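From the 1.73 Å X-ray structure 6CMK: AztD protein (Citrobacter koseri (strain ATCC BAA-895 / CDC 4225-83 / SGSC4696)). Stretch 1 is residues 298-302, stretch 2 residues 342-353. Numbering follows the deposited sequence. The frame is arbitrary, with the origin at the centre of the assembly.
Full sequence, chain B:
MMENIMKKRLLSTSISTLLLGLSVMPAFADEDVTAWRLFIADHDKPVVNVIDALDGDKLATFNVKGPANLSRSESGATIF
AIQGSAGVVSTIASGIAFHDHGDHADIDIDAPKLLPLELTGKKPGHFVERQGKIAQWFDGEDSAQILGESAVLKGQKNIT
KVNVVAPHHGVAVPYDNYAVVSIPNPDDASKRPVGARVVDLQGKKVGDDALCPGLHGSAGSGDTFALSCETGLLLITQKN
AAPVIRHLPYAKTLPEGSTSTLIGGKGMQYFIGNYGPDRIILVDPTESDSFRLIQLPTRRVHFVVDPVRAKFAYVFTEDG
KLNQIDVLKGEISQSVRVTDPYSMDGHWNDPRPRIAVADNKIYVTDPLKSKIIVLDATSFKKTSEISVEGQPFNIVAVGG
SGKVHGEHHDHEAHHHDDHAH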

# COMPACT_ATOMS: atom_id res chain seq x y z
N THR B 298 -0.32 -14.26 32.85
CA THR B 298 -1.04 -15.52 32.74
C THR B 298 -0.94 -16.01 31.31
O THR B 298 -0.26 -15.41 30.47
CB THR B 298 -2.52 -15.37 33.16
OG1 THR B 298 -3.15 -14.37 32.35
CG2 THR B 298 -2.63 -14.96 34.62
N ARG B 299 -1.63 -17.11 31.01
CA ARG B 299 -1.45 -17.77 29.72
C ARG B 299 -2.14 -17.03 28.59
O ARG B 299 -3.20 -16.40 28.76
CB ARG B 299 -1.96 -19.21 29.81
CG ARG B 299 -0.98 -20.12 30.50
CD ARG B 299 -1.60 -21.45 30.86
NE ARG B 299 -2.59 -21.31 31.92
CZ ARG B 299 -3.32 -22.31 32.39
NH1 ARG B 299 -3.17 -23.53 31.88
NH2 ARG B 299 -4.20 -22.09 33.35
N ARG B 300 -1.53 -17.12 27.41
CA ARG B 300 -2.01 -16.42 26.23
C ARG B 300 -3.24 -17.11 25.64
O ARG B 300 -3.27 -18.34 25.48
CB ARG B 300 -0.89 -16.38 25.19
CG ARG B 300 -1.23 -15.68 23.91
CD ARG B 300 -0.05 -15.75 22.95
NE ARG B 300 0.03 -17.12 22.47
CZ ARG B 300 -0.72 -17.61 21.50
NH1 ARG B 300 -1.57 -16.81 20.85
NH2 ARG B 300 -0.61 -18.88 21.16
N VAL B 301 -4.27 -16.31 25.34
CA VAL B 301 -5.46 -16.77 24.63
C VAL B 301 -5.38 -16.46 23.14
O VAL B 301 -5.73 -17.29 22.31
CB VAL B 301 -6.72 -16.14 25.26
CG1 VAL B 301 -7.97 -16.45 24.42
CG2 VAL B 301 -6.91 -16.61 26.71
N HIS B 302 -4.94 -15.25 22.79
CA HIS B 302 -4.93 -14.80 21.41
C HIS B 302 -4.01 -13.61 21.27
O HIS B 302 -3.74 -12.91 22.25
CB HIS B 302 -6.35 -14.43 20.96
CG HIS B 302 -6.49 -14.24 19.48
ND1 HIS B 302 -7.10 -13.13 18.93
CD2 HIS B 302 -6.10 -15.01 18.44
CE1 HIS B 302 -7.08 -13.24 17.61
NE2 HIS B 302 -6.48 -14.37 17.29
N TYR B 342 -11.10 -16.54 31.37
CA TYR B 342 -11.32 -17.77 30.62
C TYR B 342 -10.14 -18.69 30.92
O TYR B 342 -9.30 -18.93 30.05
CB TYR B 342 -11.44 -17.49 29.11
CG TYR B 342 -12.76 -16.96 28.57
CD1 TYR B 342 -13.13 -15.62 28.72
CD2 TYR B 342 -13.59 -17.78 27.81
CE1 TYR B 342 -14.32 -15.14 28.17
CE2 TYR B 342 -14.78 -17.31 27.27
CZ TYR B 342 -15.14 -15.99 27.45
OH TYR B 342 -16.32 -15.54 26.89
N SER B 343 -10.04 -19.16 32.17
CA SER B 343 -8.93 -20.03 32.57
C SER B 343 -8.87 -21.26 31.67
O SER B 343 -9.83 -22.02 31.60
CB SER B 343 -9.11 -20.45 34.03
OG SER B 343 -8.08 -21.33 34.45
N MET B 344 -7.75 -21.45 30.98
CA MET B 344 -7.74 -22.49 29.95
C MET B 344 -7.28 -23.85 30.46
O MET B 344 -7.60 -24.87 29.82
CB MET B 344 -6.88 -22.07 28.74
CG MET B 344 -5.57 -21.32 28.97
SD MET B 344 -5.31 -19.98 27.76
CE MET B 344 -5.80 -20.72 26.19
N ASP B 345 -6.59 -23.92 31.59
CA ASP B 345 -6.17 -25.20 32.15
C ASP B 345 -7.34 -26.16 32.28
O ASP B 345 -8.20 -25.96 33.15
CB ASP B 345 -5.51 -25.02 33.52
N GLY B 346 -7.40 -27.19 31.43
CA GLY B 346 -8.36 -28.27 31.56
C GLY B 346 -9.50 -28.25 30.57
O GLY B 346 -10.09 -29.30 30.30
N HIS B 347 -9.85 -27.08 30.04
CA HIS B 347 -10.92 -26.97 29.04
C HIS B 347 -10.37 -26.25 27.81
O HIS B 347 -10.88 -25.23 27.36
CB HIS B 347 -12.15 -26.25 29.60
CG HIS B 347 -11.89 -25.51 30.88
ND1 HIS B 347 -11.70 -26.15 32.08
CD2 HIS B 347 -11.82 -24.18 31.14
CE1 HIS B 347 -11.51 -25.25 33.03
NE2 HIS B 347 -11.58 -24.05 32.49
N TRP B 348 -9.30 -26.83 27.24
CA TRP B 348 -8.57 -26.18 26.16
C TRP B 348 -9.41 -26.01 24.90
O TRP B 348 -9.02 -25.25 24.01
CB TRP B 348 -7.31 -26.99 25.83
CG TRP B 348 -6.61 -27.55 27.03
CD1 TRP B 348 -6.93 -28.70 27.70
CD2 TRP B 348 -5.48 -26.99 27.71
NE1 TRP B 348 -6.06 -28.89 28.75
CE2 TRP B 348 -5.16 -27.86 28.77
CE3 TRP B 348 -4.70 -25.84 27.51
CZ2 TRP B 348 -4.10 -27.61 29.64
CZ3 TRP B 348 -3.65 -25.60 28.38
CH2 TRP B 348 -3.36 -26.48 29.43
N ASN B 349 -10.56 -26.68 24.80
CA ASN B 349 -11.32 -26.70 23.56
C ASN B 349 -12.46 -25.68 23.52
O ASN B 349 -13.00 -25.43 22.44
CB ASN B 349 -11.90 -28.10 23.33
CG ASN B 349 -10.82 -29.16 23.21
OD1 ASN B 349 -9.65 -28.85 23.02
ND2 ASN B 349 -11.22 -30.43 23.32
N ASP B 350 -12.83 -25.09 24.65
CA ASP B 350 -14.01 -24.25 24.70
C ASP B 350 -13.77 -22.90 24.02
O ASP B 350 -12.63 -22.43 23.96
CB ASP B 350 -14.45 -24.04 26.14
CG ASP B 350 -15.06 -25.28 26.75
OD1 ASP B 350 -16.11 -25.73 26.25
OD2 ASP B 350 -14.48 -25.82 27.72
N PRO B 351 -14.82 -22.26 23.50
CA PRO B 351 -14.67 -20.91 22.93
C PRO B 351 -14.11 -19.94 23.96
O PRO B 351 -14.45 -19.99 25.14
CB PRO B 351 -16.10 -20.54 22.54
CG PRO B 351 -16.96 -21.38 23.42
CD PRO B 351 -16.23 -22.68 23.53
N ARG B 352 -13.26 -19.02 23.52
CA ARG B 352 -12.48 -17.98 24.17
C ARG B 352 -12.42 -16.73 23.32
O ARG B 352 -12.60 -16.78 22.10
CB ARG B 352 -11.07 -18.45 24.51
CG ARG B 352 -11.09 -19.67 25.39
CD ARG B 352 -9.89 -19.77 26.30
NE ARG B 352 -9.92 -21.04 27.02
CZ ARG B 352 -9.68 -22.21 26.45
NH1 ARG B 352 -9.37 -22.28 25.15
NH2 ARG B 352 -9.74 -23.32 27.17
N PRO B 353 -12.15 -15.58 23.94
CA PRO B 353 -12.07 -14.32 23.19
C PRO B 353 -11.06 -14.32 22.05
O PRO B 353 -10.02 -14.99 22.10
CB PRO B 353 -11.67 -13.32 24.28
CG PRO B 353 -12.34 -13.87 25.50
CD PRO B 353 -12.13 -15.36 25.39

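This is a small packing contact, burying 387 Å² over both sides, in which Arg299 and Val301 lie against an irregular, turn-rich segment and no hydrogen bond crosses between the modelled atoms. Arg299 and Val301 both direct their CA-to-CB bonds toward the segment, as does His302, whereas that of Arg300, between Arg299 and Val301, points away. Met344 ties Arg299 and Val301 together: its SD lies 4.0 Å from Arg299 CB, 3.9 Å from Val301 CG2 and 3.5 Å from Arg300 O, so one sulfur touches three consecutive residues. Met344 CG also covers one face of the Arg299 guanidinium. At the edge of that group, Arg299 NH2 comes within 3.2 Å of Asp345 CB and Arg299 NH1 within 3.8 Å of Trp348 CH2. The Asp345 carboxylate is not modelled, so whether it pairs with the arginine remains open; Trp348 is itself poorly ordered. Val301 CG1 packs 3.7 Å from Arg352 CB and 3.4 Å from Pro353 O, and His302 CB, 3.9 Å from Pro353 O, extends the contact one residue further. Within the segment, a type II turn from Met344 to His347 is closed by His347 N to Met344 O (3.2 Å), and Arg352 NH1 donates to Trp348 O (3.2 Å, 171°).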